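Local coordinates for protein cellulase (Bacillus sp. BG-CS10, PDB 5E09) that probably hydrolyses the β-1,4-glucosidic bonds of cellulose, pairing a family 5 glycoside hydrolase barrel with an X2 module and a family 46 carbohydrate-binding module, at residues Val350-Pro355 and Asn431-Thr436; Ala402-Gly407 and Phe427-Val432; Asn454-Ala459 and Phe514-Gly519. All coordinates share one frame; numbering follows the deposited sequence.

Contact 1: Val350-Pro355 and Asn431-Thr436; sequences VRDGEP and NVDEPT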
ATOM      1  N   VAL A 350     -16.673 -18.090 -17.422  1.00 40.00           N
ATOM      2  CA  VAL A 350     -17.454 -18.969 -18.268  1.00 36.40           C
ATOM      3  C   VAL A 350     -18.033 -18.156 -19.421  1.00 40.22           C
ATOM      4  O   VAL A 350     -18.714 -17.155 -19.206  1.00 44.61           O
ATOM      5  CB  VAL A 350     -18.578 -19.655 -17.476  1.00 46.02           C
ATOM      6  CG1 VAL A 350     -19.550 -20.352 -18.412  1.00 42.77           C
ATOM      7  CG2 VAL A 350     -17.992 -20.636 -16.461  1.00 44.16           C
ATOM      8  N   ARG A 351     -17.742 -18.576 -20.646  1.00 41.32           N
ATOM      9  CA  ARG A 351     -18.252 -17.882 -21.818  1.00 44.70           C
ATOM     10  C   ARG A 351     -19.749 -18.119 -21.984  1.00 43.93           C
ATOM     11  O   ARG A 351     -20.192 -19.257 -22.078  1.00 51.49           O
ATOM     12  CB  ARG A 351     -17.498 -18.326 -23.070  1.00 40.66           C
ATOM     13  CG  ARG A 351     -16.175 -17.613 -23.259  1.00 46.41           C
ATOM     14  CD  ARG A 351     -16.400 -16.163 -23.662  1.00 58.66           C
ATOM     15  NE  ARG A 351     -16.795 -16.055 -25.061  1.00 65.94           N
ATOM     16  CZ  ARG A 351     -16.051 -15.481 -26.000  1.00 54.49           C
ATOM     17  NH1 ARG A 351     -14.881 -14.941 -25.683  1.00 51.24           N
ATOM     18  NH2 ARG A 351     -16.485 -15.434 -27.251  1.00 47.13           N
ATOM     19  N   ASP A 352     -20.525 -17.042 -22.008  1.00 44.92           N
ATOM     20  CA  ASP A 352     -21.968 -17.154 -22.194  1.00 49.85           C
ATOM     21  C   ASP A 352     -22.252 -17.616 -23.617  1.00 51.00           C
ATOM     22  O   ASP A 352     -21.640 -17.127 -24.568  1.00 58.82           O
ATOM     23  CB  ASP A 352     -22.657 -15.815 -21.905  1.00 42.47           C
ATOM     24  CG  ASP A 352     -24.172 -15.908 -21.970  1.00 57.49           C
ATOM     25  OD1 ASP A 352     -24.771 -16.591 -21.109  1.00 57.89           O
ATOM     26  OD2 ASP A 352     -24.766 -15.285 -22.877  1.00 56.86           O
ATOM     27  N   GLY A 353     -23.170 -18.563 -23.768  1.00 45.82           N
ATOM     28  CA  GLY A 353     -23.468 -19.099 -25.085  1.00 66.52           C
ATOM     29  C   GLY A 353     -22.344 -19.980 -25.599  1.00 64.99           C
ATOM     30  O   GLY A 353     -22.036 -20.014 -26.789  1.00 63.97           O
ATOM     31  N   GLU A 354     -21.713 -20.684 -24.671  1.00 60.83           N
ATOM     32  CA  GLU A 354     -20.707 -21.679 -24.987  1.00 61.42           C
ATOM     33  C   GLU A 354     -20.940 -22.816 -24.010  1.00 52.05           C
ATOM     34  O   GLU A 354     -21.039 -22.574 -22.810  1.00 67.55           O
ATOM     35  CB  GLU A 354     -19.294 -21.096 -24.870  1.00 49.70           C
ATOM     36  CG  GLU A 354     -18.167 -22.107 -25.043  1.00 57.76           C
ATOM     37  CD  GLU A 354     -16.787 -21.452 -25.091  1.00 65.99           C
ATOM     38  OE1 GLU A 354     -16.568 -20.575 -25.957  1.00 57.77           O
ATOM     39  OE2 GLU A 354     -15.919 -21.813 -24.264  1.00 62.71           O
ATOM     40  N   PRO A 355     -21.076 -24.050 -24.523  1.00 57.33           N
ATOM     41  CA  PRO A 355     -21.392 -25.224 -23.706  1.00 46.84           C
ATOM     42  C   PRO A 355     -20.557 -25.287 -22.436  1.00 52.64           C
ATOM     43  O   PRO A 355     -19.329 -25.343 -22.494  1.00 44.53           O
ATOM     44  CB  PRO A 355     -21.072 -26.384 -24.641  1.00 59.29           C
ATOM     45  CG  PRO A 355     -21.402 -25.838 -25.988  1.00 44.04           C
ATOM     46  CD  PRO A 355     -20.981 -24.393 -25.953  1.00 46.01           C
ATOM     47  N   ASN A 431     -19.748 -14.721 -15.653  1.00 39.31           N
ATOM     48  CA  ASN A 431     -20.307 -15.015 -16.969  1.00 35.46           C
ATOM     49  C   ASN A 431     -19.883 -13.920 -17.939  1.00 38.22           C
ATOM     50  O   ASN A 431     -20.334 -12.786 -17.827  1.00 39.75           O
ATOM     51  CB  ASN A 431     -21.838 -15.117 -16.914  1.00 36.98           C
ATOM     52  CG  ASN A 431     -22.429 -15.858 -18.114  1.00 46.14           C
ATOM     53  OD1 ASN A 431     -21.713 -16.534 -18.858  1.00 52.41           O
ATOM     54  ND2 ASN A 431     -23.742 -15.736 -18.300  1.00 37.18           N
ATOM     55  N   VAL A 432     -19.012 -14.242 -18.884  1.00 35.97           N
ATOM     56  CA  VAL A 432     -18.523 -13.209 -19.782  1.00 40.73           C
ATOM     57  C   VAL A 432     -18.914 -13.434 -21.230  1.00 41.90           C
ATOM     58  O   VAL A 432     -19.247 -14.543 -21.652  1.00 44.07           O
ATOM     59  CB  VAL A 432     -16.985 -13.080 -19.715  1.00 40.17           C
ATOM     60  CG1 VAL A 432     -16.544 -12.747 -18.299  1.00 35.47           C
ATOM     61  CG2 VAL A 432     -16.321 -14.354 -20.202  1.00 31.89           C
ATOM     62  N   ASP A 433     -18.889 -12.340 -21.974  1.00 40.09           N
ATOM     63  CA  ASP A 433     -18.868 -12.374 -23.417  1.00 39.30           C
ATOM     64  C   ASP A 433     -17.633 -11.600 -23.859  1.00 48.23           C
ATOM     65  O   ASP A 433     -17.000 -10.908 -23.050  1.00 43.20           O
ATOM     66  CB  ASP A 433     -20.139 -11.764 -23.999  1.00 54.28           C
ATOM     67  CG  ASP A 433     -20.685 -12.560 -25.161  1.00 68.58           C
ATOM     68  OD1 ASP A 433     -19.886 -12.942 -26.050  1.00 58.95           O
ATOM     69  OD2 ASP A 433     -21.912 -12.807 -25.176  1.00 67.76           O
ATOM     70  N   GLU A 434     -17.283 -11.709 -25.132  1.00 44.16           N
ATOM     71  CA  GLU A 434     -16.160 -10.949 -25.654  1.00 54.68           C
ATOM     72  C   GLU A 434     -16.444  -9.450 -25.567  1.00 51.81           C
ATOM     73  O   GLU A 434     -17.428  -8.973 -26.140  1.00 44.65           O
ATOM     74  CB  GLU A 434     -15.875 -11.345 -27.094  1.00 53.50           C
ATOM     75  CG  GLU A 434     -14.785 -10.530 -27.758  1.00 60.20           C
ATOM     76  CD  GLU A 434     -14.874 -10.577 -29.274  1.00 91.54           C
ATOM     77  OE1 GLU A 434     -15.963 -10.295 -29.825  1.00 83.69           O
ATOM     78  OE2 GLU A 434     -13.855 -10.908 -29.917  1.00 87.82           O
ATOM     79  N   PRO A 435     -15.579  -8.705 -24.851  1.00 43.47           N
ATOM     80  CA  PRO A 435     -15.774  -7.257 -24.682  1.00 46.44           C
ATOM     81  C   PRO A 435     -15.713  -6.500 -26.015  1.00 44.98           C
ATOM     82  O   PRO A 435     -15.014  -6.912 -26.940  1.00 48.33           O
ATOM     83  CB  PRO A 435     -14.622  -6.844 -23.749  1.00 33.75           C
ATOM     84  CG  PRO A 435     -13.600  -7.909 -23.884  1.00 47.67           C
ATOM     85  CD  PRO A 435     -14.352  -9.183 -24.187  1.00 41.87           C
ATOM     86  N   THR A 436     -16.441  -5.392 -26.094  1.00 41.99           N
ATOM     87  CA  THR A 436     -16.628  -4.654 -27.339  1.00 49.46           C
ATOM     88  C   THR A 436     -16.444  -3.149 -27.136  1.00 52.93           C
ATOM     89  O   THR A 436     -16.929  -2.582 -26.155  1.00 39.70           O
ATOM     90  CB  THR A 436     -18.038  -4.930 -27.931  1.00 41.54           C
ATOM     91  OG1 THR A 436     -18.167  -6.325 -28.216  1.00 50.69           O
ATOM     92  CG2 THR A 436     -18.281  -4.138 -29.208  1.00 56.08           C
TER
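V350 and R351 run parallel to N431 and V432 at the edge of the mixed sheet in the immunoglobulin-like X2 module, and beyond this pair strand 425-432 leads on toward the family 46 module. The tight part illustrates how an edge strand is fastened to its parallel neighbour. V432 bonds to the residues on either side of its partner R351: its N gives a hydrogen bond to V350 O (2.9 Å), and its O takes a nearly straight one from D352 N (2.8 Å, 176°). Beside them the N431 amide, with CG anti to the backbone N (chi1 -161°), reaches D352. ND2 of N431 meets D352 OD1 at 3.1 Å from above the carboxylate plane, the two flat groups standing 73° apart. G407 N also binds that oxygen and E408 O is a second acceptor for ND2, a network that would hold the amide even though N431 OD1 lies 3.1 Å from V350 O, another acceptor. The other side is looser and more open to solvent. The R351 chain, bent at chi2 and chi3, crosses V432 at about a right angle, R351 CD lying 3.9 Å from V432 CG2. Its guanidinium has E434 N 4.0 Å above the centre of one face, but its salt bridge is made by NH1 to E520; D433 OD1, 4.4 Å from R351 NH2, would probably contribute no more than charge attraction. That carboxylate is engaged locally, D433 OD1 accepting the E434 N-H at 3.0 Å through its anti lone pair.

Contact 2: Ala402-Gly407 and Phe427-Val432; sequences ALMTPG and FQLQNV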
ATOM      1  N   ALA A 402     -25.896 -24.786 -12.744  1.00 35.87           N
ATOM      2  CA  ALA A 402     -26.893 -24.469 -11.730  1.00 44.35           C
ATOM      3  C   ALA A 402     -26.682 -23.072 -11.145  1.00 56.46           C
ATOM      4  O   ALA A 402     -27.648 -22.353 -10.873  1.00 59.46           O
ATOM      5  CB  ALA A 402     -26.869 -25.523 -10.619  1.00 35.53           C
ATOM      6  N   LEU A 403     -25.420 -22.687 -10.968  1.00 55.66           N
ATOM      7  CA  LEU A 403     -25.085 -21.415 -10.327  1.00 48.74           C
ATOM      8  C   LEU A 403     -25.223 -20.208 -11.246  1.00 42.30           C
ATOM      9  O   LEU A 403     -25.188 -19.063 -10.798  1.00 45.93           O
ATOM     10  CB  LEU A 403     -23.658 -21.463  -9.782  1.00 36.25           C
ATOM     11  CG  LEU A 403     -23.447 -22.353  -8.565  1.00 36.25           C
ATOM     12  CD1 LEU A 403     -21.967 -22.634  -8.365  1.00 48.10           C
ATOM     13  CD2 LEU A 403     -24.037 -21.697  -7.336  1.00 32.51           C
HETATM   14  N   MSE A 404     -25.379 -20.451 -12.535  1.00 45.90           N
HETATM   15  CA  MSE A 404     -25.328 -19.348 -13.472  1.00 46.82           C
HETATM   16  C   MSE A 404     -26.641 -19.103 -14.189  1.00 49.43           C
HETATM   17  O   MSE A 404     -27.568 -19.907 -14.119  1.00 47.40           O
HETATM   18  CB  MSE A 404     -24.204 -19.591 -14.473  1.00 53.94           C
HETATM   19  CG  MSE A 404     -22.865 -19.697 -13.775  1.00 54.64           C
HETATM   20 SE   MSE A 404     -21.391 -20.050 -14.967  0.42 45.46          SE
HETATM   21  CE  MSE A 404     -21.349 -18.305 -15.801  1.00 49.50           C
ATOM     22  N   THR A 405     -26.704 -17.964 -14.866  1.00 42.28           N
ATOM     23  CA  THR A 405     -27.899 -17.523 -15.555  1.00 43.88           C
ATOM     24  C   THR A 405     -27.530 -17.118 -16.972  1.00 57.02           C
ATOM     25  O   THR A 405     -26.777 -16.164 -17.165  1.00 47.64           O
ATOM     26  CB  THR A 405     -28.557 -16.328 -14.840  1.00 45.76           C
ATOM     27  OG1 THR A 405     -28.673 -16.607 -13.442  1.00 53.22           O
ATOM     28  CG2 THR A 405     -29.927 -16.037 -15.425  1.00 40.73           C
ATOM     29  N   PRO A 406     -28.060 -17.844 -17.967  1.00 52.46           N
ATOM     30  CA  PRO A 406     -27.782 -17.548 -19.376  1.00 48.53           C
ATOM     31  C   PRO A 406     -28.145 -16.114 -19.726  1.00 50.95           C
ATOM     32  O   PRO A 406     -29.244 -15.666 -19.401  1.00 53.02           O
ATOM     33  CB  PRO A 406     -28.677 -18.538 -20.127  1.00 51.35           C
ATOM     34  CG  PRO A 406     -28.887 -19.666 -19.149  1.00 55.05           C
ATOM     35  CD  PRO A 406     -28.958 -19.000 -17.806  1.00 40.04           C
ATOM     36  N   GLY A 407     -27.227 -15.397 -20.365  1.00 56.37           N
ATOM     37  CA  GLY A 407     -27.501 -14.040 -20.796  1.00 42.99           C
ATOM     38  C   GLY A 407     -27.218 -12.961 -19.765  1.00 41.63           C
ATOM     39  O   GLY A 407     -27.184 -11.786 -20.109  1.00 47.38           O
ATOM     40  N   PHE A 427     -13.798 -17.235  -4.977  1.00 48.77           N
ATOM     41  CA  PHE A 427     -13.883 -17.198  -6.430  1.00 34.87           C
ATOM     42  C   PHE A 427     -15.115 -16.434  -6.889  1.00 42.70           C
ATOM     43  O   PHE A 427     -16.234 -16.735  -6.468  1.00 47.50           O
ATOM     44  CB  PHE A 427     -13.922 -18.611  -7.010  1.00 37.32           C
ATOM     45  CG  PHE A 427     -12.680 -19.407  -6.750  1.00 39.12           C
ATOM     46  CD1 PHE A 427     -11.500 -19.111  -7.416  1.00 40.82           C
ATOM     47  CD2 PHE A 427     -12.692 -20.454  -5.851  1.00 31.47           C
ATOM     48  CE1 PHE A 427     -10.350 -19.846  -7.182  1.00 39.02           C
ATOM     49  CE2 PHE A 427     -11.548 -21.198  -5.612  1.00 40.05           C
ATOM     50  CZ  PHE A 427     -10.376 -20.892  -6.277  1.00 44.91           C
ATOM     51  N   GLN A 428     -14.905 -15.451  -7.757  1.00 36.40           N
ATOM     52  CA  GLN A 428     -16.001 -14.782  -8.439  1.00 38.19           C
ATOM     53  C   GLN A 428     -16.310 -15.548  -9.725  1.00 39.50           C
ATOM     54  O   GLN A 428     -15.449 -15.682 -10.595  1.00 40.94           O
ATOM     55  CB  GLN A 428     -15.646 -13.321  -8.750  1.00 47.52           C
ATOM     56  CG  GLN A 428     -14.985 -12.571  -7.594  1.00 42.44           C
ATOM     57  CD  GLN A 428     -15.951 -12.234  -6.468  1.00 51.35           C
ATOM     58  OE1 GLN A 428     -17.030 -11.688  -6.701  1.00 54.59           O
ATOM     59  NE2 GLN A 428     -15.560 -12.549  -5.238  1.00 49.23           N
ATOM     60  N   LEU A 429     -17.525 -16.068  -9.838  1.00 43.26           N
ATOM     61  CA  LEU A 429     -17.933 -16.802 -11.033  1.00 37.34           C
ATOM     62  C   LEU A 429     -18.459 -15.823 -12.083  1.00 41.22           C
ATOM     63  O   LEU A 429     -19.608 -15.379 -12.016  1.00 35.71           O
ATOM     64  CB  LEU A 429     -18.986 -17.856 -10.681  1.00 34.91           C
ATOM     65  CG  LEU A 429     -19.564 -18.733 -11.793  1.00 52.33           C
ATOM     66  CD1 LEU A 429     -18.466 -19.355 -12.642  1.00 52.69           C
ATOM     67  CD2 LEU A 429     -20.444 -19.817 -11.188  1.00 50.66           C
ATOM     68  N   GLN A 430     -17.602 -15.483 -13.044  1.00 37.10           N
ATOM     69  CA  GLN A 430     -17.925 -14.476 -14.049  1.00 35.01           C
ATOM     70  C   GLN A 430     -18.505 -15.077 -15.330  1.00 44.04           C
ATOM     71  O   GLN A 430     -17.831 -15.843 -16.018  1.00 41.43           O
ATOM     72  CB  GLN A 430     -16.674 -13.658 -14.407  1.00 41.48           C
ATOM     73  CG  GLN A 430     -15.990 -12.957 -13.240  1.00 42.28           C
ATOM     74  CD  GLN A 430     -16.879 -11.922 -12.571  1.00 49.00           C
ATOM     75  OE1 GLN A 430     -17.251 -12.072 -11.409  1.00 54.95           O
ATOM     76  NE2 GLN A 430     -17.223 -10.870 -13.302  1.00 30.66           N
ATOM     77  N   ASN A 431     -19.748 -14.721 -15.653  1.00 39.31           N
ATOM     78  CA  ASN A 431     -20.307 -15.015 -16.969  1.00 35.46           C
ATOM     79  C   ASN A 431     -19.883 -13.920 -17.939  1.00 38.22           C
ATOM     80  O   ASN A 431     -20.334 -12.786 -17.827  1.00 39.75           O
ATOM     81  CB  ASN A 431     -21.838 -15.117 -16.914  1.00 36.98           C
ATOM     82  CG  ASN A 431     -22.429 -15.858 -18.114  1.00 46.14           C
ATOM     83  OD1 ASN A 431     -21.713 -16.534 -18.858  1.00 52.41           O
ATOM     84  ND2 ASN A 431     -23.742 -15.736 -18.300  1.00 37.18           N
ATOM     85  N   VAL A 432     -19.012 -14.242 -18.884  1.00 35.97           N
ATOM     86  CA  VAL A 432     -18.523 -13.209 -19.782  1.00 40.73           C
ATOM     87  C   VAL A 432     -18.914 -13.434 -21.230  1.00 41.90           C
ATOM     88  O   VAL A 432     -19.247 -14.543 -21.652  1.00 44.07           O
ATOM     89  CB  VAL A 432     -16.985 -13.080 -19.715  1.00 40.17           C
ATOM     90  CG1 VAL A 432     -16.544 -12.747 -18.299  1.00 35.47           C
ATOM     91  CG2 VAL A 432     -16.321 -14.354 -20.202  1.00 31.89           C
TER
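L429 and N431, two residues apart on strand 425-432, receive the side chain of M404 where the loop that follows helix 397-403 packs on the sheet of the X2 β-sandwich. L429 comes first. Its CG is anti to the backbone N (chi1 179°), and the two methyls divide the work: L429 CD2 touches M404 CG at 3.5 Å and L403 CB at 3.9 Å, while CD1 lies 3.8 Å from SE of M404, which is a selenomethionine. An alanine here would probably open a gap beneath the loop, leaving CG and SE of M404 and CB of L403 without their apolar partner. Q430 follows, pointing away from the loop; its OE1 is bound by T411 on the neighbouring strand, and its carbonyl O merely lies 4.3 Å from M404 CE. N431 returns to the packed side. Its amide, bonded to D352, lies with ND2 3.3 Å from T405 O, while CB and the amide group take up the end of M404. The bend at chi3 (71°) turns CE of M404 from the leucine toward this asparagine. V350 on the adjoining strand also touches M404, and M404 CE finally rests 3.4 Å from N431 CB and 3.5 Å from N431 CG.

Contact 3: Asn454-Ala459 and Phe514-Gly519; sequences NGDSVA and FHFWSG
A459 lies with its methyl over one face of W517, where strands 458-465 and 509-516 of the carbohydrate-binding module's antiparallel β-sheet come together beside a type I turn, F516 to G519. The CH-pi contact runs from A459 CB to the centre of the five-membered ring (3.5 Å, 19° off the normal). S457 meets the same indole differently: its OG, between the backbone N and the carbonyl carbon (chi1 58°), stands at the ring edge, 3.5 Å from W517 CD1. R240 and Q285, in loops of the catalytic module, also touch W517, so the tryptophan sits between the modules. V458 and F516 form a non-hydrogen-bonded pair whose side chains diverge at the root, yet V458 CG2 still reaches F516 CE2 at 3.6 Å across an oblique crossing. The other methyl, V458 CG1, approaches F514 at its edge. Backbone bonds flank the pair, A459 N to H515 O and W517 N to S457 O (3.0 Å). D456 shows how a carboxylate can tie a turn to the segment leading into the neighbouring strand. D456 OD1 accepts the S457 N-H at 2.8 Å and a weak bond from S518 N, whereas the S518 hydroxyl, itself a partner of E520 N, donates to D456 OD2 on the syn side, OG to OD2 measuring 2.6 Å.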
ATOM      1  N   ASN A 454     -19.113  -6.485 -20.914  1.00 32.34           N
ATOM      2  CA  ASN A 454     -19.687  -7.825 -20.993  1.00 40.00           C
ATOM      3  C   ASN A 454     -19.183  -8.778 -19.908  1.00 36.20           C
ATOM      4  O   ASN A 454     -18.804  -9.911 -20.198  1.00 43.02           O
ATOM      5  CB  ASN A 454     -19.408  -8.421 -22.376  1.00 34.58           C
ATOM      6  CG  ASN A 454     -20.125  -7.674 -23.478  1.00 40.74           C
ATOM      7  OD1 ASN A 454     -21.154  -7.045 -23.234  1.00 41.94           O
ATOM      8  ND2 ASN A 454     -19.593  -7.740 -24.697  1.00 40.69           N
ATOM      9  N   GLY A 455     -19.163  -8.310 -18.664  1.00 41.63           N
ATOM     10  CA  GLY A 455     -18.749  -9.139 -17.545  1.00 39.70           C
ATOM     11  C   GLY A 455     -17.246  -9.313 -17.401  1.00 41.02           C
ATOM     12  O   GLY A 455     -16.779 -10.018 -16.512  1.00 43.18           O
ATOM     13  N   ASP A 456     -16.480  -8.663 -18.268  1.00 44.92           N
ATOM     14  CA  ASP A 456     -15.027  -8.794 -18.228  1.00 40.46           C
ATOM     15  C   ASP A 456     -14.401  -7.568 -17.553  1.00 40.61           C
ATOM     16  O   ASP A 456     -15.085  -6.575 -17.315  1.00 49.59           O
ATOM     17  CB  ASP A 456     -14.478  -8.979 -19.642  1.00 37.73           C
ATOM     18  CG  ASP A 456     -13.243  -9.848 -19.678  1.00 45.37           C
ATOM     19  OD1 ASP A 456     -12.581  -9.992 -18.626  1.00 38.91           O
ATOM     20  OD2 ASP A 456     -12.930 -10.377 -20.766  1.00 40.66           O
ATOM     21  N   SER A 457     -13.112  -7.634 -17.232  1.00 35.77           N
ATOM     22  CA  SER A 457     -12.449  -6.508 -16.580  1.00 35.29           C
ATOM     23  C   SER A 457     -11.068  -6.237 -17.174  1.00 49.68           C
ATOM     24  O   SER A 457     -10.317  -7.167 -17.483  1.00 36.43           O
ATOM     25  CB  SER A 457     -12.342  -6.741 -15.064  1.00 35.30           C
ATOM     26  OG  SER A 457     -11.646  -7.935 -14.753  1.00 44.18           O
ATOM     27  N   VAL A 458     -10.751  -4.952 -17.341  1.00 37.14           N
ATOM     28  CA  VAL A 458      -9.490  -4.539 -17.944  1.00 27.94           C
ATOM     29  C   VAL A 458      -8.321  -4.730 -16.987  1.00 36.83           C
ATOM     30  O   VAL A 458      -8.307  -4.191 -15.879  1.00 33.79           O
ATOM     31  CB  VAL A 458      -9.531  -3.064 -18.388  1.00 33.75           C
ATOM     32  CG1 VAL A 458      -8.218  -2.671 -19.033  1.00 26.48           C
ATOM     33  CG2 VAL A 458     -10.684  -2.833 -19.350  1.00 43.92           C
ATOM     34  N   ALA A 459      -7.342  -5.511 -17.427  1.00 36.46           N
ATOM     35  CA  ALA A 459      -6.118  -5.716 -16.666  1.00 41.72           C
ATOM     36  C   ALA A 459      -5.128  -4.609 -16.993  1.00 43.67           C
ATOM     37  O   ALA A 459      -4.570  -3.977 -16.095  1.00 38.38           O
ATOM     38  CB  ALA A 459      -5.512  -7.082 -16.971  1.00 32.10           C
ATOM     39  N   PHE A 514      -6.131  -3.514 -25.439  1.00 36.75           N
ATOM     40  CA  PHE A 514      -6.613  -3.748 -24.080  1.00 33.70           C
ATOM     41  C   PHE A 514      -6.540  -5.231 -23.697  1.00 39.71           C
ATOM     42  O   PHE A 514      -7.087  -6.096 -24.393  1.00 36.20           O
ATOM     43  CB  PHE A 514      -8.038  -3.223 -23.921  1.00 34.17           C
ATOM     44  CG  PHE A 514      -8.144  -1.728 -24.034  1.00 37.10           C
ATOM     45  CD1 PHE A 514      -7.961  -0.925 -22.920  1.00 31.28           C
ATOM     46  CD2 PHE A 514      -8.412  -1.126 -25.255  1.00 40.30           C
ATOM     47  CE1 PHE A 514      -8.055   0.453 -23.016  1.00 39.15           C
ATOM     48  CE2 PHE A 514      -8.505   0.254 -25.364  1.00 42.76           C
ATOM     49  CZ  PHE A 514      -8.326   1.045 -24.239  1.00 39.46           C
ATOM     50  N   HIS A 515      -5.832  -5.500 -22.601  1.00 33.41           N
ATOM     51  CA  HIS A 515      -5.737  -6.834 -22.017  1.00 34.19           C
ATOM     52  C   HIS A 515      -6.739  -6.990 -20.875  1.00 39.92           C
ATOM     53  O   HIS A 515      -6.692  -6.238 -19.879  1.00 35.73           O
ATOM     54  CB  HIS A 515      -4.322  -7.113 -21.492  1.00 32.97           C
ATOM     55  CG  HIS A 515      -3.252  -7.063 -22.542  1.00 49.51           C
ATOM     56  ND1 HIS A 515      -2.453  -8.146 -22.843  1.00 43.94           N
ATOM     57  CD2 HIS A 515      -2.832  -6.053 -23.343  1.00 49.68           C
ATOM     58  CE1 HIS A 515      -1.594  -7.809 -23.789  1.00 42.18           C
ATOM     59  NE2 HIS A 515      -1.805  -6.545 -24.111  1.00 52.95           N
ATOM     60  N   PHE A 516      -7.622  -7.977 -21.031  1.00 33.97           N
ATOM     61  CA  PHE A 516      -8.648  -8.317 -20.047  1.00 39.59           C
ATOM     62  C   PHE A 516      -8.248  -9.547 -19.236  1.00 39.28           C
ATOM     63  O   PHE A 516      -7.439 -10.356 -19.685  1.00 36.07           O
ATOM     64  CB  PHE A 516      -9.990  -8.570 -20.735  1.00 33.49           C
ATOM     65  CG  PHE A 516     -10.593  -7.350 -21.348  1.00 36.51           C
ATOM     66  CD1 PHE A 516     -10.163  -6.893 -22.584  1.00 33.80           C
ATOM     67  CD2 PHE A 516     -11.594  -6.654 -20.689  1.00 33.86           C
ATOM     68  CE1 PHE A 516     -10.717  -5.759 -23.148  1.00 39.35           C
ATOM     69  CE2 PHE A 516     -12.155  -5.521 -21.254  1.00 39.20           C
ATOM     70  CZ  PHE A 516     -11.712  -5.072 -22.480  1.00 32.87           C
ATOM     71  N   TRP A 517      -8.833  -9.695 -18.051  1.00 36.87           N
ATOM     72  CA  TRP A 517      -8.483 -10.802 -17.159  1.00 43.13           C
ATOM     73  C   TRP A 517      -9.032 -12.158 -17.606  1.00 40.62           C
ATOM     74  O   TRP A 517      -8.592 -13.197 -17.124  1.00 44.92           O
ATOM     75  CB  TRP A 517      -8.950 -10.487 -15.738  1.00 40.34           C
ATOM     76  CG  TRP A 517      -7.979  -9.591 -15.051  1.00 48.64           C
ATOM     77  CD1 TRP A 517      -8.150  -8.267 -14.739  1.00 28.13           C
ATOM     78  CD2 TRP A 517      -6.665  -9.932 -14.634  1.00 37.53           C
ATOM     79  NE1 TRP A 517      -7.018  -7.775 -14.135  1.00 36.78           N
ATOM     80  CE2 TRP A 517      -6.075  -8.792 -14.056  1.00 36.54           C
ATOM     81  CE3 TRP A 517      -5.903 -11.116 -14.679  1.00 30.62           C
ATOM     82  CZ2 TRP A 517      -4.794  -8.772 -13.527  1.00 37.12           C
ATOM     83  CZ3 TRP A 517      -4.623 -11.107 -14.158  1.00 39.36           C
ATOM     84  CH2 TRP A 517      -4.080  -9.943 -13.590  1.00 34.99           C
ATOM     85  N   SER A 518      -9.988 -12.148 -18.527  1.00 47.36           N
ATOM     86  CA  SER A 518     -10.458 -13.381 -19.147  1.00 31.48           C
ATOM     87  C   SER A 518      -9.388 -13.983 -20.052  1.00 42.41           C
ATOM     88  O   SER A 518      -9.388 -15.185 -20.319  1.00 41.50           O
ATOM     89  CB  SER A 518     -11.709 -13.117 -19.961  1.00 41.21           C
ATOM     90  OG  SER A 518     -11.366 -12.401 -21.135  1.00 43.01           O
ATOM     91  N   GLY A 519      -8.479 -13.136 -20.522  1.00 45.25           N
ATOM     92  CA  GLY A 519      -7.507 -13.529 -21.523  1.00 38.59           C
ATOM     93  C   GLY A 519      -7.785 -12.838 -22.846  1.00 38.07           C
ATOM     94  O   GLY A 519      -6.945 -12.836 -23.739  1.00 37.35           O
TER

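Contact 2 lies in the X2 module and contact 1 at its end, where the chain passes to the family 46 module; their centres are about 9 Å apart. Both use strand 425-432: contact 2 opens later than contact 1, and both end on the same stretch, sharing N431 and V432. D352 OD1 joins them by accepting a probable hydrogen bond from G407 N. Contact 3 follows in sequence, in the nine-stranded sheet of the family 46 module, its centre about 11 Å from that of contact 1 and about 15 Å from that of contact 2. The modules meet where D433 N and E434 O probably bond to N454 and V432 packs on G455. This continuity is consistent with the two modules being held in a defined mutual orientation beside the barrel.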